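Local coordinates for major allergen Alt a 1 (Alternaria alternata, PDB 3V0R), which is a secreted fungal beta-barrel allergen that forms a disulfide-linked dimer and may bind and inhibit the beta-glucanase activity of host plant thaumatin-like proteins, at residues Y14-S19 / I124-L129; G44-T49 / N68-F73; S80-K85 / A98-Y103. All blocks are in the same frame, centred on the assembly; numbering follows the deposited sequence.

Contact 1 (Y14-S19 / I124-L129); sequences YVWKIS and ITLVTL. With 8AC (8-aminooctanoic acid), chain L; 0FU (2,5,6-triaminopyrimidin-4-ol), chain J; SO4 (sulfate ion), chain B.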
loop_
_atom_site.group_PDB
_atom_site.type_symbol
_atom_site.label_atom_id
_atom_site.label_comp_id
_atom_site.label_asym_id
_atom_site.label_seq_id
_atom_site.Cartn_x
_atom_site.Cartn_y
_atom_site.Cartn_z
ATOM N N TYR A 14 19.476 19.676 2.949
ATOM C CA TYR A 14 19.318 18.740 4.073
ATOM C C TYR A 14 18.203 19.174 5.021
ATOM O O TYR A 14 18.125 18.721 6.162
ATOM C CB TYR A 14 20.663 18.610 4.797
ATOM C CG TYR A 14 21.676 17.929 3.894
ATOM C CD1 TYR A 14 22.583 18.662 3.192
ATOM C CD2 TYR A 14 21.650 16.553 3.724
ATOM C CE1 TYR A 14 23.502 18.058 2.326
ATOM C CE2 TYR A 14 22.572 15.942 2.877
ATOM C CZ TYR A 14 23.436 16.704 2.180
ATOM O OH TYR A 14 24.338 16.103 1.331
ATOM N N VAL A 15 17.333 20.043 4.523
ATOM C CA VAL A 15 16.176 20.547 5.257
ATOM C C VAL A 15 14.870 20.132 4.602
ATOM O O VAL A 15 14.649 20.361 3.386
ATOM C CB VAL A 15 16.262 22.089 5.342
ATOM C CG1 VAL A 15 15.037 22.637 6.116
ATOM C CG2 VAL A 15 17.567 22.500 6.039
ATOM N N TRP A 16 14.030 19.441 5.366
ATOM C CA TRP A 16 12.744 18.935 4.908
ATOM C C TRP A 16 11.629 19.530 5.693
ATOM O O TRP A 16 11.826 19.859 6.884
ATOM C CB TRP A 16 12.687 17.427 4.997
ATOM C CG TRP A 16 13.631 16.668 4.123
ATOM C CD1 TRP A 16 14.383 17.125 3.073
ATOM C CD2 TRP A 16 13.948 15.231 4.205
ATOM N NE1 TRP A 16 15.101 16.103 2.516
ATOM C CE2 TRP A 16 14.859 14.949 3.177
ATOM C CE3 TRP A 16 13.558 14.215 5.056
ATOM C CZ2 TRP A 16 15.374 13.675 2.972
ATOM C CZ3 TRP A 16 14.048 12.949 4.836
ATOM C CH2 TRP A 16 14.987 12.700 3.842
ATOM N N LYS A 17 10.432 19.636 5.094
ATOM C CA LYS A 17 9.262 20.206 5.766
ATOM C C LYS A 17 8.396 19.066 6.216
ATOM O O LYS A 17 8.183 18.117 5.434
ATOM C CB LYS A 17 8.485 21.020 4.738
ATOM C CG LYS A 17 7.245 21.691 5.308
ATOM C CD LYS A 17 6.587 22.564 4.227
ATOM C CE LYS A 17 5.572 21.728 3.462
ATOM N NZ LYS A 17 4.761 22.555 2.496
ATOM N N ILE A 18 7.896 19.148 7.454
ATOM C CA ILE A 18 7.020 18.170 8.036
ATOM C C ILE A 18 5.672 18.878 8.184
ATOM O O ILE A 18 5.562 20.007 8.661
ATOM C CB ILE A 18 7.467 17.644 9.415
ATOM C CG1 ILE A 18 8.930 17.229 9.377
ATOM C CG2 ILE A 18 6.495 16.532 9.889
ATOM C CD1 ILE A 18 9.248 15.965 8.582
ATOM N N SER A 19 4.634 18.229 7.721
ATOM C CA SER A 19 3.288 18.810 7.744
ATOM C C SER A 19 2.217 17.703 7.848
ATOM O O SER A 19 2.493 16.488 7.710
ATOM C CB SER A 19 2.997 19.647 6.474
ATOM O OG SER A 19 3.101 18.821 5.332
ATOM N N ILE A 124 12.983 20.117 9.556
ATOM C CA ILE A 124 14.000 19.295 10.211
ATOM C C ILE A 124 15.311 19.501 9.415
ATOM O O ILE A 124 15.278 19.677 8.169
ATOM C CB ILE A 124 13.620 17.773 10.236
ATOM C CG1 ILE A 124 13.273 17.142 8.887
ATOM C CG2 ILE A 124 12.489 17.486 11.212
ATOM C CD1 ILE A 124 14.469 16.485 8.143
ATOM N N THR A 125 16.437 19.372 10.093
ATOM C CA THR A 125 17.768 19.381 9.458
ATOM C C THR A 125 18.428 18.022 9.677
ATOM O O THR A 125 18.615 17.522 10.811
ATOM C CB THR A 125 18.676 20.555 9.976
ATOM O OG1 THR A 125 18.051 21.810 9.753
ATOM C CG2 THR A 125 20.113 20.547 9.247
ATOM N N LEU A 126 18.798 17.370 8.580
ATOM C CA LEU A 126 19.506 16.111 8.635
ATOM C C LEU A 126 20.998 16.327 8.854
ATOM O O LEU A 126 21.657 17.010 8.078
ATOM C CB LEU A 126 19.226 15.295 7.360
ATOM C CG LEU A 126 17.796 14.847 7.125
ATOM C CD1 LEU A 126 17.600 14.631 5.632
ATOM C CD2 LEU A 126 17.560 13.547 7.890
ATOM N N VAL A 127 21.565 15.683 9.878
ATOM C CA VAL A 127 22.953 15.845 10.286
ATOM C C VAL A 127 23.591 14.477 10.542
ATOM O O VAL A 127 22.943 13.547 11.044
ATOM C CB VAL A 127 23.070 16.743 11.541
ATOM C CG1 VAL A 127 24.540 16.998 11.893
ATOM C CG2 VAL A 127 22.319 18.086 11.350
ATOM N N THR A 128 24.882 14.364 10.180
ATOM C CA THR A 128 25.559 13.107 10.153
ATOM C C THR A 128 25.908 12.645 11.605
ATOM O O THR A 128 26.459 13.437 12.398
ATOM C CB THR A 128 26.842 13.250 9.361
ATOM O OG1 THR A 128 26.594 13.804 8.067
ATOM C CG2 THR A 128 27.550 11.861 9.217
ATOM N N LEU A 129 25.601 11.412 11.932
ATOM C CA LEU A 129 26.029 10.809 13.202
ATOM C C LEU A 129 27.474 10.416 13.173
ATOM O O LEU A 129 27.942 9.772 12.213
ATOM C CB LEU A 129 25.268 9.542 13.428
ATOM C CG LEU A 129 24.007 9.609 14.218
ATOM C CD1 LEU A 129 23.523 8.105 14.386
ATOM C CD2 LEU A 129 24.202 10.189 15.642
HETATM N NAA 8AC L . 25.077 18.131 -4.016
HETATM O OAB 8AC L . 19.359 13.257 2.894
HETATM O OAC 8AC L . 18.391 12.402 1.188
HETATM C CAD 8AC L . 24.019 17.165 -3.684
HETATM C CAE 8AC L . 23.253 17.681 -2.486
HETATM C CAF 8AC L . 21.837 17.142 -2.436
HETATM C CAG 8AC L . 21.804 16.025 -1.383
HETATM C CAH 8AC L . 20.493 15.961 -0.687
HETATM C CAI 8AC L . 20.403 14.625 0.107
HETATM C CAJ 8AC L . 19.247 14.685 1.078
HETATM C CAK 8AC L . 18.986 13.318 1.745
HETATM C C4 0FU J . 23.218 12.609 -2.193
HETATM N N3 0FU J . 24.352 13.308 -2.463
HETATM C C2 0FU J . 25.250 13.634 -1.493
HETATM N NAA 0FU J . 26.350 14.325 -1.827
HETATM N N1 0FU J . 25.060 13.272 -0.206
HETATM C C6 0FU J . 23.937 12.570 0.122
HETATM N NAB 0FU J . 23.736 12.212 1.369
HETATM C C5 0FU J . 22.975 12.214 -0.865
HETATM N NAC 0FU J . 21.847 11.511 -0.586
HETATM O O4 0FU J . 22.286 12.274 -3.153
HETATM S S SO4 B . 2.282 20.944 0.104
HETATM O O1 SO4 B . 3.077 20.335 1.226
HETATM O O2 SO4 B . 2.132 22.402 0.389
HETATM O O3 SO4 B . 3.020 20.729 -1.181
HETATM O O4 SO4 B . 0.903 20.393 -0.049
#
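The indole of Trp16 carries a methyl of Leu126 on one face: CD1 stands 3.6 Å from the centroid of the six-membered ring, 12° off the ring normal, a CH-pi contact made over the face. The carboxylate oxygen OAC of 8-aminooctanoic acid lies at the indole edge, 3.7 Å from CZ2 of Trp16, while CD1 of Ile124 comes in obliquely and packs 3.7 Å from CB of Trp16. The Tyr14 ring has CAH of the same ligand over one face, and the pyrimidine 0FU sits at the edge with its amino nitrogen NAB.

CG1 of Ile124 is placed between its backbone N and carbonyl carbon (chi1 54°), beside CB of Trp16; its other branch, CG2, meets CG1 of Ile18, the two side chains crossing at about a right angle. Beneath these groups runs an antiparallel ladder: Trp16 and Ile124 exchange two backbone bonds, and N of Leu126 gives a nearly straight one to O of Tyr14 (2.9 Å, 172°). On the opposite face of the sheet CG2 of Val15 touches OG1 of Thr125.

Farther along, NZ of Lys17 reaches sulfate O1 at 3.1 Å and also bonds Asn109 of the second subunit. The part of the pocket wall given by Tyr14, Trp16 and Leu126 is thus mainly apolar and aromatic, which suits the ligand's methylene chain, while its carboxylate ends beside the indole edge and the Leu126 methyl; the ligand is also hydrogen-bonded to NE2 of Gln86.

Contact 2 (G44-T49 / N68-F73); sequences GTLDFT and NSFMDF. With 0FU (2,5,6-triaminopyrimidin-4-ol), chain M.
Phe48 reaches across to 68-73 with its ring tip. From CB, its CG stands between the backbone N and the carbonyl carbon (chi1 67°), and the ring beyond it approaches the Ser69-Met71 turn. CE1 of Phe48 comes to 4.0 Å from OG of Ser69, and at the far end CZ of Phe48 lies 3.8 Å from CG of Met71, the two side chains crossing at about a right angle. The same CZ is 4.4 Å from CE1 of Phe70. These two rings are neither stacked nor edge-to-face: their centroids are 5.9 Å apart and their planes inclined at 46°.

Leu46 adds a second point of touch, its CD1 lying 4.0 Å from CZ of Phe70, at the edge of that ring and near its plane. CG of Met71 covers one face of the Phe70 ring, offset toward the rim. The turn is shaped by Ser69, whose OG accepts from N of Met71 (3.3 Å) in an ST turn.

The contact sets the start of strand 47-53 and its lead-in against the turn before strand 72-76, two strands that are not sheet neighbours; Phe48 and Met71 both pack on Cys65. Phe70 also meets Phe70 of the third subunit. No hydrogen bond joins 44-49 to 68-73 directly: the segments hold together through apolar contact, and the hydroxyl nearest Phe48 is engaged by the backbone of its own turn.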
loop_
_atom_site.group_PDB
_atom_site.type_symbol
_atom_site.label_atom_id
_atom_site.label_comp_id
_atom_site.label_asym_id
_atom_site.label_seq_id
_atom_site.Cartn_x
_atom_site.Cartn_y
_atom_site.Cartn_z
ATOM N N GLY A 44 13.784 19.348 -5.073
ATOM C CA GLY A 44 13.716 17.937 -5.417
ATOM C C GLY A 44 12.315 17.358 -5.307
ATOM O O GLY A 44 11.434 17.917 -4.716
ATOM N N THR A 45 12.159 16.162 -5.817
ATOM C CA THR A 45 10.883 15.499 -5.897
ATOM C C THR A 45 10.293 14.906 -4.621
ATOM O O THR A 45 9.067 14.697 -4.546
ATOM C CB THR A 45 11.000 14.464 -7.030
ATOM O OG1 THR A 45 10.639 15.164 -8.208
ATOM C CG2 THR A 45 10.141 13.370 -6.879
ATOM N N LEU A 46 11.096 14.673 -3.612
ATOM C CA LEU A 46 10.685 13.928 -2.453
ATOM C C LEU A 46 9.471 14.534 -1.731
ATOM O O LEU A 46 9.458 15.705 -1.321
ATOM C CB LEU A 46 11.906 13.861 -1.513
ATOM C CG LEU A 46 11.722 13.132 -0.202
ATOM C CD1 LEU A 46 11.766 11.666 -0.593
ATOM C CD2 LEU A 46 12.830 13.499 0.785
ATOM N N ASP A 47 8.464 13.688 -1.523
ATOM C CA ASP A 47 7.215 14.098 -0.953
ATOM C C ASP A 47 6.463 12.840 -0.633
ATOM O O ASP A 47 5.903 12.210 -1.544
ATOM C CB ASP A 47 6.454 14.976 -1.950
ATOM C CG ASP A 47 5.293 15.728 -1.324
ATOM O OD1 ASP A 47 4.966 15.484 -0.159
ATOM O OD2 ASP A 47 4.684 16.557 -2.025
ATOM N N PHE A 48 6.429 12.429 0.622
ATOM C CA PHE A 48 5.810 11.192 0.949
ATOM C C PHE A 48 5.261 11.174 2.362
ATOM O O PHE A 48 5.504 12.103 3.150
ATOM C CB PHE A 48 6.804 10.079 0.795
ATOM C CG PHE A 48 7.916 10.109 1.748
ATOM C CD1 PHE A 48 7.953 9.191 2.815
ATOM C CD2 PHE A 48 8.910 10.999 1.633
ATOM C CE1 PHE A 48 8.985 9.200 3.713
ATOM C CE2 PHE A 48 9.952 11.043 2.533
ATOM C CZ PHE A 48 10.011 10.117 3.560
ATOM N N THR A 49 4.464 10.145 2.638
ATOM C CA THR A 49 3.886 9.941 3.971
ATOM C C THR A 49 4.704 8.983 4.784
ATOM O O THR A 49 5.195 7.926 4.304
ATOM C CB THR A 49 2.436 9.481 3.886
ATOM O OG1 THR A 49 1.710 10.445 3.137
ATOM C CG2 THR A 49 1.806 9.495 5.327
ATOM N N ASN A 68 8.306 0.066 1.916
ATOM C CA ASN A 68 9.553 0.107 1.197
ATOM C C ASN A 68 10.575 1.015 1.872
ATOM O O ASN A 68 11.757 0.852 1.639
ATOM C CB ASN A 68 9.308 0.577 -0.259
ATOM C CG ASN A 68 8.698 -0.518 -1.160
ATOM O OD1 ASN A 68 9.076 -1.730 -1.155
ATOM N ND2 ASN A 68 7.730 -0.088 -1.972
ATOM N N SER A 69 10.132 1.943 2.742
ATOM C CA SER A 69 10.871 3.213 2.954
ATOM C C SER A 69 12.371 3.161 3.336
ATOM O O SER A 69 12.840 2.388 4.170
ATOM C CB SER A 69 10.171 4.162 3.944
ATOM O OG SER A 69 10.524 5.520 3.608
ATOM N N PHE A 70 13.107 4.081 2.753
ATOM C CA PHE A 70 14.478 4.259 3.122
ATOM C C PHE A 70 14.597 5.041 4.457
ATOM O O PHE A 70 15.689 5.287 4.924
ATOM C CB PHE A 70 15.164 4.991 1.954
ATOM C CG PHE A 70 14.707 6.405 1.773
ATOM C CD1 PHE A 70 13.461 6.685 1.271
ATOM C CD2 PHE A 70 15.521 7.465 2.156
ATOM C CE1 PHE A 70 13.008 8.003 1.177
ATOM C CE2 PHE A 70 15.094 8.777 2.027
ATOM C CZ PHE A 70 13.844 9.044 1.530
ATOM N N MET A 71 13.480 5.467 5.036
ATOM C CA MET A 71 13.504 6.291 6.256
ATOM C C MET A 71 12.849 5.522 7.421
ATOM O O MET A 71 11.818 4.884 7.231
ATOM C CB MET A 71 12.652 7.525 6.071
ATOM C CG MET A 71 13.157 8.532 5.059
ATOM S SD MET A 71 14.755 9.207 5.543
ATOM C CE MET A 71 14.257 9.831 7.151
ATOM N N ASP A 72 13.434 5.678 8.601
ATOM C CA ASP A 72 12.831 5.240 9.877
ATOM C C ASP A 72 12.518 6.435 10.684
ATOM O O ASP A 72 13.162 7.466 10.541
ATOM C CB ASP A 72 13.752 4.338 10.666
ATOM C CG ASP A 72 13.942 2.942 9.986
ATOM O OD1 ASP A 72 13.105 2.510 9.186
ATOM O OD2 ASP A 72 14.945 2.286 10.300
ATOM N N PHE A 73 11.511 6.303 11.554
ATOM C CA PHE A 73 11.191 7.335 12.522
ATOM C C PHE A 73 10.891 6.766 13.901
ATOM O O PHE A 73 10.562 5.600 14.050
ATOM C CB PHE A 73 10.046 8.209 12.040
ATOM C CG PHE A 73 8.671 7.600 12.254
ATOM C CD1 PHE A 73 8.183 6.675 11.409
ATOM C CD2 PHE A 73 7.862 8.017 13.324
ATOM C CE1 PHE A 73 6.894 6.146 11.539
ATOM C CE2 PHE A 73 6.571 7.487 13.487
ATOM C CZ PHE A 73 6.087 6.543 12.591
HETATM C C4 0FU M . -1.256 7.870 6.806
HETATM N N3 0FU M . -1.528 7.564 8.080
HETATM C C2 0FU M . -1.517 8.529 9.023
HETATM N NAA 0FU M . -1.804 8.146 10.284
HETATM N N1 0FU M . -1.249 9.834 8.718
HETATM C C6 0FU M . -0.966 10.179 7.453
HETATM N NAB 0FU M . -0.672 11.445 7.126
HETATM C C5 0FU M . -0.978 9.176 6.474
HETATM N NAC 0FU M . -0.704 9.408 5.191
HETATM O O4 0FU M . -1.260 6.963 5.797
#

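Contact 3 (S80-K85 / A98-Y103); sequences SGLLLK and ATLPNY
Leu82 and Ala98 lead the backbone hydrogen bonds that join 80-85 to 98-103. They form an antiparallel hydrogen-bonded pair: N of Leu82 gives to O of Ala98 at 2.8 Å, and N of Ala98 returns a bond to O of Leu82 at 3.1 Å. The next rung comes from N of Leu100, which bonds O of Ser80 at 2.9 Å. Between these rungs lies the non-hydrogen-bonded pair Gly81 and Thr99, where alpha carbons turn their hydrogens to carbonyls: CA of Thr99 lies 3.4 Å from O of Ser80, and CA of Gly81 makes a similar contact with O of Ala98.

Side-chain polar contacts gather around Asn102. Its ND2 gives a firm bond to O of Leu100 within its own segment (3.0 Å, 167°), the acceptor lying in the amide plane. The same nitrogen makes a weak, bent bond to OG of Ser80 (3.1 Å, 134°). One amide nitrogen thus holds O of Leu100 and reaches Ser80 just weakly, where the partner strand is interrupted.

Apolar contact is supplied by Leu100, whose CD1 packs 4.1 Å from CB of Leu82, the two side chains crossing obliquely. On this face Leu82 also meets Phe73, and Leu100 reaches Phe75 and Phe21, which brings side chains of strands 72-76 and 15-25 against the pair.

Ser80 and Gly81 together face Asp76, fitting a G1 beta bulge at the start of strand 81-87. The ladder beyond it joins strands 81-87 and 93-106 as the two arms of a beta hairpin, within the antiparallel beta-barrel of Alt a 1.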
loop_
_atom_site.group_PDB
_atom_site.type_symbol
_atom_site.label_atom_id
_atom_site.label_comp_id
_atom_site.label_asym_id
_atom_site.label_seq_id
_atom_site.Cartn_x
_atom_site.Cartn_y
_atom_site.Cartn_z
ATOM N N SER A 80 5.865 15.541 21.957
ATOM C CA SER A 80 5.584 15.577 20.527
ATOM C C SER A 80 6.853 15.651 19.732
ATOM O O SER A 80 6.943 16.404 18.761
ATOM C CB SER A 80 4.676 16.769 20.191
ATOM O OG SER A 80 3.404 16.556 20.786
ATOM N N GLY A 81 7.839 14.843 20.089
ATOM C CA GLY A 81 9.112 14.923 19.460
ATOM C C GLY A 81 9.346 13.841 18.443
ATOM O O GLY A 81 9.152 12.680 18.727
ATOM N N LEU A 82 9.691 14.237 17.258
ATOM C CA LEU A 82 9.993 13.343 16.168
ATOM C C LEU A 82 11.493 13.173 15.976
ATOM O O LEU A 82 12.224 14.148 16.025
ATOM C CB LEU A 82 9.454 13.953 14.865
ATOM C CG LEU A 82 9.789 13.238 13.564
ATOM C CD1 LEU A 82 9.096 11.900 13.430
ATOM C CD2 LEU A 82 9.443 14.063 12.323
ATOM N N LEU A 83 11.915 11.954 15.683
ATOM C CA LEU A 83 13.280 11.638 15.289
ATOM C C LEU A 83 13.225 10.825 13.992
ATOM O O LEU A 83 12.451 9.912 13.862
ATOM C CB LEU A 83 13.913 10.779 16.386
ATOM C CG LEU A 83 15.256 10.150 16.123
ATOM C CD1 LEU A 83 16.307 11.183 15.882
ATOM C CD2 LEU A 83 15.727 9.219 17.287
ATOM N N LEU A 84 13.988 11.261 13.001
ATOM C CA LEU A 84 14.138 10.546 11.720
ATOM C C LEU A 84 15.540 10.009 11.593
ATOM O O LEU A 84 16.473 10.623 12.084
ATOM C CB LEU A 84 13.868 11.501 10.561
ATOM C CG LEU A 84 12.498 12.141 10.450
ATOM C CD1 LEU A 84 12.477 13.245 9.367
ATOM C CD2 LEU A 84 11.476 11.030 10.088
ATOM N N LYS A 85 15.714 8.905 10.878
ATOM C CA LYS A 85 16.983 8.360 10.593
ATOM C C LYS A 85 17.054 7.868 9.170
ATOM O O LYS A 85 16.131 7.203 8.695
ATOM C CB LYS A 85 17.242 7.209 11.530
ATOM C CG LYS A 85 18.520 6.484 11.266
ATOM C CD LYS A 85 18.776 5.340 12.232
ATOM C CE LYS A 85 17.837 4.176 11.995
ATOM N NZ LYS A 85 18.200 2.978 12.835
ATOM N N ALA A 98 12.545 17.160 15.514
ATOM C CA ALA A 98 11.644 18.295 15.614
ATOM C C ALA A 98 10.558 18.087 16.620
ATOM O O ALA A 98 10.337 16.979 17.072
ATOM C CB ALA A 98 10.989 18.563 14.222
ATOM N N THR A 99 9.854 19.143 16.952
ATOM C CA THR A 99 8.611 19.107 17.678
ATOM C C THR A 99 7.512 19.260 16.634
ATOM O O THR A 99 7.615 20.133 15.749
ATOM C CB THR A 99 8.493 20.278 18.718
ATOM O OG1 THR A 99 9.496 20.130 19.751
ATOM C CG2 THR A 99 7.129 20.244 19.390
ATOM N N LEU A 100 6.456 18.454 16.742
ATOM C CA LEU A 100 5.313 18.568 15.787
ATOM C C LEU A 100 4.105 19.033 16.604
ATOM O O LEU A 100 3.409 18.248 17.196
ATOM C CB LEU A 100 5.049 17.227 15.141
ATOM C CG LEU A 100 6.183 16.484 14.506
ATOM C CD1 LEU A 100 5.701 15.275 13.735
ATOM C CD2 LEU A 100 6.995 17.377 13.530
ATOM N N PRO A 101 3.859 20.345 16.658
ATOM C CA PRO A 101 2.779 20.845 17.509
ATOM C C PRO A 101 1.458 20.341 16.972
ATOM O O PRO A 101 1.222 20.320 15.733
ATOM C CB PRO A 101 2.840 22.352 17.325
ATOM C CG PRO A 101 4.116 22.653 16.629
ATOM C CD PRO A 101 4.571 21.428 15.954
ATOM N N ASN A 102 0.612 19.927 17.896
ATOM C CA ASN A 102 -0.679 19.415 17.492
ATOM C C ASN A 102 -1.779 19.648 18.526
ATOM O O ASN A 102 -1.484 19.988 19.685
ATOM C CB ASN A 102 -0.501 17.946 17.169
ATOM C CG ASN A 102 -0.124 17.125 18.379
ATOM O OD1 ASN A 102 -0.990 16.687 19.097
ATOM N ND2 ASN A 102 1.163 16.999 18.660
ATOM N N TYR A 103 -3.026 19.509 18.107
ATOM C CA TYR A 103 -4.171 19.663 18.984
ATOM C C TYR A 103 -5.018 18.401 18.945
ATOM O O TYR A 103 -5.284 17.886 17.814
ATOM C CB TYR A 103 -4.989 20.858 18.491
ATOM C CG TYR A 103 -6.172 21.131 19.367
ATOM C CD1 TYR A 103 -5.994 21.594 20.666
ATOM C CD2 TYR A 103 -7.464 20.902 18.917
ATOM C CE1 TYR A 103 -7.094 21.831 21.507
ATOM C CE2 TYR A 103 -8.570 21.141 19.734
ATOM C CZ TYR A 103 -8.370 21.601 21.023
ATOM O OH TYR A 103 -9.469 21.811 21.826
#

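Overall arrangement
All three contacts reach one antiparallel sheet; contacts 1 and 3 pair neighbouring strands, whereas contact 2 joins side chains from parts far apart in its order. Contacts 2 and 3 lie within the chain span closed by contact 1. Contacts 1 and 2, centres about 12 Å apart, join where CZ2 of Trp16 meets CD2 of Leu46 at 3.4 Å. Contact 3, also about 12 Å from contact 1, interlocks with it where CG2 of Ile124 packs 3.5 Å from CB of Ala98. Contacts 2 and 3, about 16 Å apart, meet where O of Asp72 lies 2.9 Å from N of Lys85, a probable hydrogen bond between neighbouring strands. Contact 1 lines the 8-aminooctanoic acid pocket; Phe70's side chain comes within about 5 Å of this ligand, Leu82's about 14 Å.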